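Local coordinates for protein 2-hydroxy-3-oxopropionate reductase (Polaromonas sp. JS666, PDB 4DLL) that probably catalyses the NAD(P)H-dependent reduction of 2-hydroxy-3-oxopropionate (tartronate semialdehyde) to glycerate, at residues 47-52 / 180-185; 129-134 / 143-148; 76-79 / 83-86. All blocks are in the same frame, centred on the assembly; numbering follows the deposited sequence.

In the fold
All three contacts belong to the N-terminal domain, of the NAD-binding family, and reach the same eight-stranded mixed sheet. Interaction 1 joins elements far apart in the sequence, bringing helix 43-52 against the end of helix 170-183, and interactions 2 and 3 are nested within the chain it encloses, 3 closing before 2 opens. These two are local, each between a strand and a helix next to it in sequence. Their centres lie about 21 Å apart; that of interaction 1 is about 21 Å from interaction 2 and 20 Å from interaction 3. The glycine-rich turn leading into helix 43-52 of interaction 1 resembles a Rossmann dinucleotide-binding loop.

Interaction 1 (47-52 / 180-185); sequences ARRLCE and LKVFGR
Val-182 stands against the helix of 47-52 with its CG1 methyl near both Arg-49 and Leu-50. This branch lies anti to the backbone N (chi1 178°), a setting that carries CG1 to 3.6 Å from the carbonyl O of Arg-49. The same CG1 rests 3.8 Å from Arg-49 CB. Valine suits this place because its compact, branched side chain puts a methyl against the backbone carbonyl and CB of Arg-49 while remaining close to Leu-50 CD1.

Arg-49 uses its two ends differently. The aliphatic base packs on Val-182, whereas the bend of the chain at chi3 (94°) brings NH1 to the carbonyl of Val-182 at the C-terminal end of helix 170-183. There the edge of the guanidinium, near its plane, meets the acceptor: Arg-49 NH1 donates to Val-182 O at 2.7 Å, a weak bond because the angle at the hydrogen is only 127°. Arg-49 NE makes another weak bond, to the backbone carbonyl of Glu-158. Arginine suits the position, since its long chain packs on Val-182 and still reaches two carbonyls with separate N-H groups.

Deeper in, Leu-50 and Phe-183 meet slantwise. Leu-50 CD1 approaches Phe-183 CZ to 3.8 Å, neither squarely over the ring nor at its edge. Leu-50 and Phe-183 are both buried, as their wholly apolar side chains allow. Just beyond Phe-183 the chain leaves the helix at Gly-184, whose positive phi is readily adopted by glycine, and enters strand 184-190.

The Arg-49 bond thus lies on the more exposed side and the Leu-50/Phe-183 packing on the buried side. Here two helices pack together against the sheet, Leu-50 reaching Ile-34 and Phe-36 of strand 33-37 and Leu-57 of strand 56-60, as in the helical layers of Rossmann-type NAD-binding domains.

Interaction 2 (129-134 / 143-148); sequences REARDH and IAHLDT
The His-145 imidazole meets Ala-131 and His-134 on the helix. Its CE1 lies 3.7 Å from Ala-131 O, obliquely to the ring, while its NE2 sits 3.7 Å from His-134 CB. The carbonyl carbon of His-134 covers one face of the same imidazole. No hydrogen bond forms across the contact, and the buried NE2 of His-145 has no partner in the model. Two residues along the strand, Ala-131 CB touches Asp-147 CB at 4.1 Å; a methyl is small enough to let the helix come so near.

Helix 128-140 is the crossover of a beta-alpha-beta unit that runs from strand 119-122 to strand 144-151, and the two segments accordingly lie nearly antiparallel (166°), their axes 8.9 Å apart. Alternation along the strand turns His-145 and Asp-147 toward the helix, and with CG anti to the backbone N (chi1 -173°) the His-145 ring reaches it.

Further out, Phe-120 of the neighbouring strand meets this ring at a shallow angle; a flat imidazole suits a place between helix backbone and a second ring. Aspartate suits its own because the carboxylate accepts backbone N-H bonds from Gly-193 and Gln-196, with a weaker one from Gly-195, around the start of helix 194-222.

Interaction 3 (76-79 / 83-86); sequences TIHE and AAAR
The imidazole of His-78 lies flat against the backbone of Ala-83 and Ala-84. Ala-84 CA is 4.0 Å from the ring centroid and 20° off the ring normal, a CH-pi contact over the face, displaced toward the rim. Ala-83 O covers the same face near the nitrogen side, 4.0 Å from His-78 ND1.

Two torsions produce this pose. With chi1 at -54°, CG stands anti to the carbonyl carbon and beside the backbone N, directing the ring at the helix; chi2 of -106° then turns its broad side, not its rim, to the turn of 83-86. The methyl groups complete the seat: Ala-83 CB approaches His-78 ND1 at 4.0 Å, and Ala-84 CB approaches His-78 CD2 at 3.9 Å. Both alanines suit the place because their side chains end at CB, so the ring can approach the helix backbone closely.

Strand 76-78 is an edge strand of the sheet within the chain, and helix 81-85 begins the connection that carries the chain from it, past strands 56-60 and 33-37, to strand 90-93, the long crossover at the middle of a Rossmann-type fold. The contact therefore sits where the chain folds back on itself after leaving the sheet edge.

Histidine combines a flat pi face with polar nitrogens at its edge. Its NE2 hydrogen-bonds Gln-58 OE1 on the adjacent strand, and this bond, together with the face packing on Ala-84, restrains rotation of the ring. On the helix side, Ala-84 is tied to the sheet by its carbonyl O, which hydrogen-bonds Thr-35 OG1, while its methyl also touches Trp-60.

Interaction 1 (47-52 / 180-185)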
loop_
_atom_site.group_PDB
_atom_site.type_symbol
_atom_site.label_atom_id
_atom_site.label_comp_id
_atom_site.label_asym_id
_atom_site.label_seq_id
_atom_site.Cartn_x
_atom_site.Cartn_y
_atom_site.Cartn_z
ATOM N N ALA A 47 -15.246 -21.355 11.413
ATOM C CA ALA A 47 -16.230 -22.328 11.869
ATOM C C ALA A 47 -16.776 -21.924 13.246
ATOM O O ALA A 47 -17.928 -22.149 13.544
ATOM C CB ALA A 47 -15.648 -23.703 11.900
ATOM N N ARG A 48 -15.952 -21.288 14.059
ATOM C CA ARG A 48 -16.333 -20.986 15.405
ATOM C C ARG A 48 -17.325 -19.790 15.393
ATOM O O ARG A 48 -18.326 -19.801 16.111
ATOM C CB ARG A 48 -15.050 -20.767 16.211
ATOM C CG ARG A 48 -15.154 -20.124 17.600
ATOM C CD ARG A 48 -14.014 -19.083 17.729
ATOM N NE ARG A 48 -13.792 -18.644 19.104
ATOM N N ARG A 49 -17.110 -18.805 14.519
ATOM C CA ARG A 49 -18.087 -17.727 14.437
ATOM C C ARG A 49 -19.370 -18.276 13.851
ATOM O O ARG A 49 -20.459 -17.795 14.148
ATOM C CB ARG A 49 -17.575 -16.558 13.617
ATOM C CG ARG A 49 -16.211 -16.063 14.043
ATOM C CD ARG A 49 -15.926 -14.710 13.463
ATOM N NE ARG A 49 -16.296 -13.660 14.399
ATOM C CZ ARG A 49 -17.368 -12.867 14.301
ATOM N NH1 ARG A 49 -18.219 -12.977 13.281
ATOM N NH2 ARG A 49 -17.584 -11.937 15.231
ATOM N N LEU A 50 -19.221 -19.308 13.030
ATOM C CA LEU A 50 -20.335 -19.925 12.373
ATOM C C LEU A 50 -21.252 -20.640 13.369
ATOM O O LEU A 50 -22.461 -20.401 13.412
ATOM C CB LEU A 50 -19.827 -20.906 11.325
ATOM C CG LEU A 50 -20.772 -21.056 10.168
ATOM C CD1 LEU A 50 -20.979 -19.667 9.611
ATOM C CD2 LEU A 50 -20.146 -21.958 9.145
ATOM N N CYS A 51 -20.657 -21.522 14.159
ATOM C CA CYS A 51 -21.375 -22.169 15.266
ATOM C C CYS A 51 -21.915 -21.107 16.232
ATOM O O CYS A 51 -23.079 -21.138 16.556
ATOM C CB CYS A 51 -20.495 -23.192 15.958
ATOM S SG CYS A 51 -19.694 -24.265 14.744
ATOM N N GLU A 52 -21.086 -20.144 16.617
ATOM C CA GLU A 52 -21.553 -19.012 17.452
ATOM C C GLU A 52 -22.729 -18.230 16.871
ATOM O O GLU A 52 -23.459 -17.601 17.627
ATOM C CB GLU A 52 -20.435 -18.034 17.769
ATOM C CG GLU A 52 -19.441 -18.531 18.780
ATOM C CD GLU A 52 -18.269 -17.616 18.853
ATOM O OE1 GLU A 52 -18.363 -16.547 19.497
ATOM O OE2 GLU A 52 -17.232 -17.945 18.242
ATOM N N LEU A 180 -22.331 -14.766 4.677
ATOM C CA LEU A 180 -21.175 -13.964 4.415
ATOM C C LEU A 180 -20.874 -12.962 5.511
ATOM O O LEU A 180 -19.734 -12.891 5.927
ATOM C CB LEU A 180 -21.243 -13.306 3.041
ATOM C CG LEU A 180 -21.115 -14.353 1.924
ATOM C CD1 LEU A 180 -21.146 -13.724 0.579
ATOM C CD2 LEU A 180 -19.962 -15.259 2.074
ATOM N N LYS A 181 -21.902 -12.230 5.989
ATOM C CA LYS A 181 -21.756 -11.253 7.094
ATOM C C LYS A 181 -21.099 -11.794 8.349
ATOM O O LYS A 181 -20.474 -11.052 9.112
ATOM C CB LYS A 181 -23.103 -10.651 7.513
ATOM C CG LYS A 181 -23.991 -10.308 6.426
ATOM C CD LYS A 181 -23.927 -8.871 6.047
ATOM C CE LYS A 181 -25.324 -8.367 5.632
ATOM N NZ LYS A 181 -25.337 -6.872 5.349
ATOM N N VAL A 182 -21.273 -13.078 8.616
ATOM C CA VAL A 182 -20.623 -13.704 9.756
ATOM C C VAL A 182 -19.092 -13.581 9.612
ATOM O O VAL A 182 -18.364 -13.475 10.612
ATOM C CB VAL A 182 -21.057 -15.204 9.891
ATOM C CG1 VAL A 182 -20.350 -15.907 11.044
ATOM C CG2 VAL A 182 -22.540 -15.326 10.110
ATOM N N PHE A 183 -18.591 -13.618 8.372
ATOM C CA PHE A 183 -17.122 -13.636 8.192
ATOM C C PHE A 183 -16.540 -12.258 7.968
ATOM O O PHE A 183 -15.411 -12.011 8.367
ATOM C CB PHE A 183 -16.698 -14.511 7.046
ATOM C CG PHE A 183 -17.275 -15.883 7.079
ATOM C CD1 PHE A 183 -17.165 -16.668 8.215
ATOM C CD2 PHE A 183 -17.897 -16.395 5.940
ATOM C CE1 PHE A 183 -17.705 -17.964 8.231
ATOM C CE2 PHE A 183 -18.442 -17.663 5.935
ATOM C CZ PHE A 183 -18.344 -18.466 7.083
ATOM N N GLY A 184 -17.305 -11.356 7.352
ATOM C CA GLY A 184 -16.799 -9.993 7.233
ATOM C C GLY A 184 -17.663 -9.140 6.382
ATOM O O GLY A 184 -18.856 -9.357 6.308
ATOM N N ARG A 185 -17.074 -8.131 5.766
ATOM C CA ARG A 185 -17.822 -7.330 4.819
ATOM C C ARG A 185 -17.709 -7.933 3.381
ATOM O O ARG A 185 -16.596 -8.083 2.849
ATOM C CB ARG A 185 -17.330 -5.875 4.870
ATOM C CG ARG A 185 -18.216 -4.920 4.091
ATOM C CD ARG A 185 -17.639 -3.453 4.068
ATOM N NE ARG A 185 -16.230 -3.366 3.669
ATOM C CZ ARG A 185 -15.787 -3.420 2.395
ATOM N NH1 ARG A 185 -16.642 -3.580 1.377
ATOM N NH2 ARG A 185 -14.472 -3.304 2.116
#

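Interaction 2 (129-134 / 143-148)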
loop_
_atom_site.group_PDB
_atom_site.type_symbol
_atom_site.label_atom_id
_atom_site.label_comp_id
_atom_site.label_asym_id
_atom_site.label_seq_id
_atom_site.Cartn_x
_atom_site.Cartn_y
_atom_site.Cartn_z
ATOM N N ARG A 129 -11.363 -18.374 -15.020
ATOM C CA ARG A 129 -11.756 -19.388 -16.031
ATOM C C ARG A 129 -12.295 -20.645 -15.348
ATOM O O ARG A 129 -13.369 -21.144 -15.691
ATOM C CB ARG A 129 -10.613 -19.738 -16.988
ATOM C CG ARG A 129 -11.066 -20.614 -18.191
ATOM C CD ARG A 129 -9.873 -21.331 -18.856
ATOM N NE ARG A 129 -9.342 -22.441 -18.044
ATOM C CZ ARG A 129 -9.964 -23.607 -17.805
ATOM N NH1 ARG A 129 -11.188 -23.879 -18.280
ATOM N NH2 ARG A 129 -9.359 -24.523 -17.062
ATOM N N GLU A 130 -11.578 -21.111 -14.338
ATOM C CA GLU A 130 -12.052 -22.238 -13.552
ATOM C C GLU A 130 -13.355 -21.973 -12.803
ATOM O O GLU A 130 -14.235 -22.846 -12.771
ATOM C CB GLU A 130 -10.979 -22.684 -12.570
ATOM C CG GLU A 130 -9.953 -23.641 -13.171
ATOM C CD GLU A 130 -8.727 -23.799 -12.289
ATOM O OE1 GLU A 130 -8.190 -22.787 -11.790
ATOM O OE2 GLU A 130 -8.286 -24.943 -12.099
ATOM N N ALA A 131 -13.472 -20.785 -12.191
ATOM C CA ALA A 131 -14.738 -20.411 -11.523
ATOM C C ALA A 131 -15.896 -20.442 -12.516
ATOM O O ALA A 131 -16.952 -20.969 -12.163
ATOM C CB ALA A 131 -14.654 -19.034 -10.822
ATOM N N ARG A 132 -15.731 -19.871 -13.714
ATOM C CA ARG A 132 -16.849 -19.862 -14.696
ATOM C C ARG A 132 -17.257 -21.286 -15.161
ATOM O O ARG A 132 -18.455 -21.584 -15.264
ATOM C CB ARG A 132 -16.598 -18.919 -15.915
ATOM C CG ARG A 132 -16.477 -17.401 -15.591
ATOM C CD ARG A 132 -16.258 -16.548 -16.844
ATOM N NE ARG A 132 -15.120 -17.019 -17.636
ATOM C CZ ARG A 132 -13.855 -16.566 -17.558
ATOM N NH1 ARG A 132 -13.506 -15.583 -16.719
ATOM N NH2 ARG A 132 -12.919 -17.105 -18.362
ATOM N N ASP A 133 -16.248 -22.125 -15.436
ATOM C CA ASP A 133 -16.369 -23.561 -15.728
ATOM C C ASP A 133 -17.120 -24.346 -14.632
ATOM O O ASP A 133 -18.067 -25.109 -14.911
ATOM C CB ASP A 133 -14.956 -24.104 -16.003
ATOM C CG ASP A 133 -14.890 -25.615 -16.266
ATOM O OD1 ASP A 133 -15.754 -26.167 -16.992
ATOM O OD2 ASP A 133 -13.903 -26.262 -15.795
ATOM N N HIS A 134 -16.737 -24.151 -13.369
ATOM C CA HIS A 134 -17.445 -24.795 -12.237
ATOM C C HIS A 134 -18.853 -24.264 -12.069
ATOM O O HIS A 134 -19.782 -25.013 -11.801
ATOM C CB HIS A 134 -16.658 -24.636 -10.921
ATOM C CG HIS A 134 -15.330 -25.284 -10.958
ATOM N ND1 HIS A 134 -14.396 -25.113 -9.967
ATOM C CD2 HIS A 134 -14.743 -26.063 -11.903
ATOM C CE1 HIS A 134 -13.295 -25.774 -10.280
ATOM N NE2 HIS A 134 -13.475 -26.362 -11.446
ATOM N N ILE A 143 -27.541 -26.333 -9.334
ATOM C CA ILE A 143 -26.812 -25.823 -8.154
ATOM C C ILE A 143 -26.113 -24.525 -8.508
ATOM O O ILE A 143 -25.334 -24.459 -9.484
ATOM C CB ILE A 143 -25.720 -26.802 -7.642
ATOM C CG1 ILE A 143 -26.250 -28.224 -7.427
ATOM C CG2 ILE A 143 -25.071 -26.280 -6.385
ATOM C CD1 ILE A 143 -25.139 -29.227 -7.639
ATOM N N ALA A 144 -26.418 -23.520 -7.690
ATOM C CA ALA A 144 -25.833 -22.193 -7.734
ATOM C C ALA A 144 -24.377 -22.199 -7.285
ATOM O O ALA A 144 -23.950 -23.032 -6.532
ATOM C CB ALA A 144 -26.704 -21.161 -6.830
ATOM N N HIS A 145 -23.638 -21.210 -7.730
ATOM C CA HIS A 145 -22.224 -21.083 -7.483
ATOM C C HIS A 145 -21.986 -19.592 -7.324
ATOM O O HIS A 145 -22.499 -18.799 -8.103
ATOM C CB HIS A 145 -21.494 -21.553 -8.721
ATOM C CG HIS A 145 -20.004 -21.644 -8.577
ATOM N ND1 HIS A 145 -19.173 -20.561 -8.763
ATOM C CD2 HIS A 145 -19.194 -22.710 -8.362
ATOM C CE1 HIS A 145 -17.917 -20.941 -8.601
ATOM N NE2 HIS A 145 -17.905 -22.234 -8.350
ATOM N N LEU A 146 -21.245 -19.211 -6.287
ATOM C CA LEU A 146 -20.628 -17.893 -6.236
ATOM C C LEU A 146 -19.185 -18.136 -5.988
ATOM O O LEU A 146 -18.848 -19.158 -5.399
ATOM C CB LEU A 146 -21.094 -17.108 -5.030
ATOM C CG LEU A 146 -22.433 -16.500 -5.156
ATOM C CD1 LEU A 146 -23.293 -17.636 -4.882
ATOM C CD2 LEU A 146 -22.435 -15.534 -3.997
ATOM N N ASP A 147 -18.349 -17.170 -6.341
ATOM C CA ASP A 147 -16.933 -17.327 -6.082
ATOM C C ASP A 147 -16.677 -16.187 -5.131
ATOM O O ASP A 147 -16.942 -15.025 -5.479
ATOM C CB ASP A 147 -16.040 -17.311 -7.377
ATOM C CG ASP A 147 -16.353 -16.155 -8.324
ATOM O OD1 ASP A 147 -17.493 -16.073 -8.874
ATOM O OD2 ASP A 147 -15.443 -15.336 -8.564
ATOM N N THR A 148 -16.267 -16.546 -3.917
ATOM C CA THR A 148 -16.226 -15.625 -2.808
ATOM C C THR A 148 -14.898 -15.668 -2.040
ATOM O O THR A 148 -14.862 -16.018 -0.835
ATOM C CB THR A 148 -17.470 -15.799 -1.848
ATOM O OG1 THR A 148 -17.359 -16.987 -1.071
ATOM C CG2 THR A 148 -18.776 -15.861 -2.646
#

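Interaction 3 (76-79 / 83-86)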
loop_
_atom_site.group_PDB
_atom_site.type_symbol
_atom_site.label_atom_id
_atom_site.label_comp_id
_atom_site.label_asym_id
_atom_site.label_seq_id
_atom_site.Cartn_x
_atom_site.Cartn_y
_atom_site.Cartn_z
ATOM N N THR A 76 -19.938 -31.834 12.706
ATOM C CA THR A 76 -19.914 -33.248 12.408
ATOM C C THR A 76 -18.908 -33.506 11.277
ATOM O O THR A 76 -19.027 -32.950 10.180
ATOM C CB THR A 76 -21.313 -33.789 11.953
ATOM O OG1 THR A 76 -22.325 -33.368 12.869
ATOM C CG2 THR A 76 -21.308 -35.350 11.856
ATOM N N ILE A 77 -17.946 -34.381 11.526
ATOM C CA ILE A 77 -16.948 -34.686 10.515
ATOM C C ILE A 77 -17.357 -35.919 9.709
ATOM O O ILE A 77 -17.869 -36.869 10.268
ATOM C CB ILE A 77 -15.577 -34.843 11.152
ATOM C CG1 ILE A 77 -15.369 -33.805 12.277
ATOM C CG2 ILE A 77 -14.461 -34.808 10.132
ATOM C CD1 ILE A 77 -15.397 -32.333 11.940
ATOM N N HIS A 78 -17.161 -35.907 8.396
ATOM C CA HIS A 78 -17.457 -37.078 7.558
ATOM C C HIS A 78 -16.188 -37.577 6.877
ATOM O O HIS A 78 -15.279 -36.791 6.593
ATOM C CB HIS A 78 -18.552 -36.748 6.553
ATOM C CG HIS A 78 -19.782 -36.206 7.197
ATOM N ND1 HIS A 78 -20.938 -36.945 7.329
ATOM C CD2 HIS A 78 -20.021 -35.018 7.811
ATOM C CE1 HIS A 78 -21.849 -36.224 7.966
ATOM N NE2 HIS A 78 -21.317 -35.051 8.274
ATOM N N GLU A 79 -16.100 -38.881 6.654
ATOM C CA GLU A 79 -14.919 -39.448 5.973
ATOM C C GLU A 79 -14.943 -39.106 4.456
ATOM O O GLU A 79 -13.902 -38.827 3.867
ATOM C CB GLU A 79 -14.805 -40.974 6.243
ATOM C CG GLU A 79 -13.597 -41.692 5.584
ATOM C CD GLU A 79 -12.236 -41.305 6.181
ATOM O OE1 GLU A 79 -12.191 -40.542 7.207
ATOM O OE2 GLU A 79 -11.200 -41.769 5.615
ATOM N N ALA A 83 -20.805 -37.096 1.503
ATOM C CA ALA A 83 -21.645 -37.305 2.684
ATOM C C ALA A 83 -21.810 -36.007 3.471
ATOM O O ALA A 83 -22.880 -35.754 4.004
ATOM C CB ALA A 83 -21.067 -38.393 3.569
ATOM N N ALA A 84 -20.727 -35.209 3.541
ATOM C CA ALA A 84 -20.743 -33.946 4.252
ATOM C C ALA A 84 -21.663 -32.958 3.573
ATOM O O ALA A 84 -22.352 -32.202 4.231
ATOM C CB ALA A 84 -19.330 -33.356 4.365
ATOM N N ALA A 85 -21.678 -33.003 2.245
ATOM C CA ALA A 85 -22.351 -31.995 1.415
ATOM C C ALA A 85 -23.849 -32.200 1.249
ATOM O O ALA A 85 -24.626 -31.242 1.165
ATOM C CB ALA A 85 -21.671 -31.930 0.024
ATOM N N ARG A 86 -24.251 -33.458 1.217
ATOM C CA ARG A 86 -25.575 -33.794 0.753
ATOM C C ARG A 86 -26.757 -33.023 1.348
ATOM O O ARG A 86 -27.656 -32.635 0.614
ATOM C CB ARG A 86 -25.784 -35.314 0.791
ATOM C CG ARG A 86 -25.761 -35.976 2.144
ATOM C CD ARG A 86 -26.026 -37.495 1.999
ATOM N NE ARG A 86 -27.029 -37.785 0.968
ATOM C CZ ARG A 86 -28.355 -37.660 1.123
ATOM N NH1 ARG A 86 -28.889 -37.240 2.282
ATOM N NH2 ARG A 86 -29.154 -37.949 0.093
#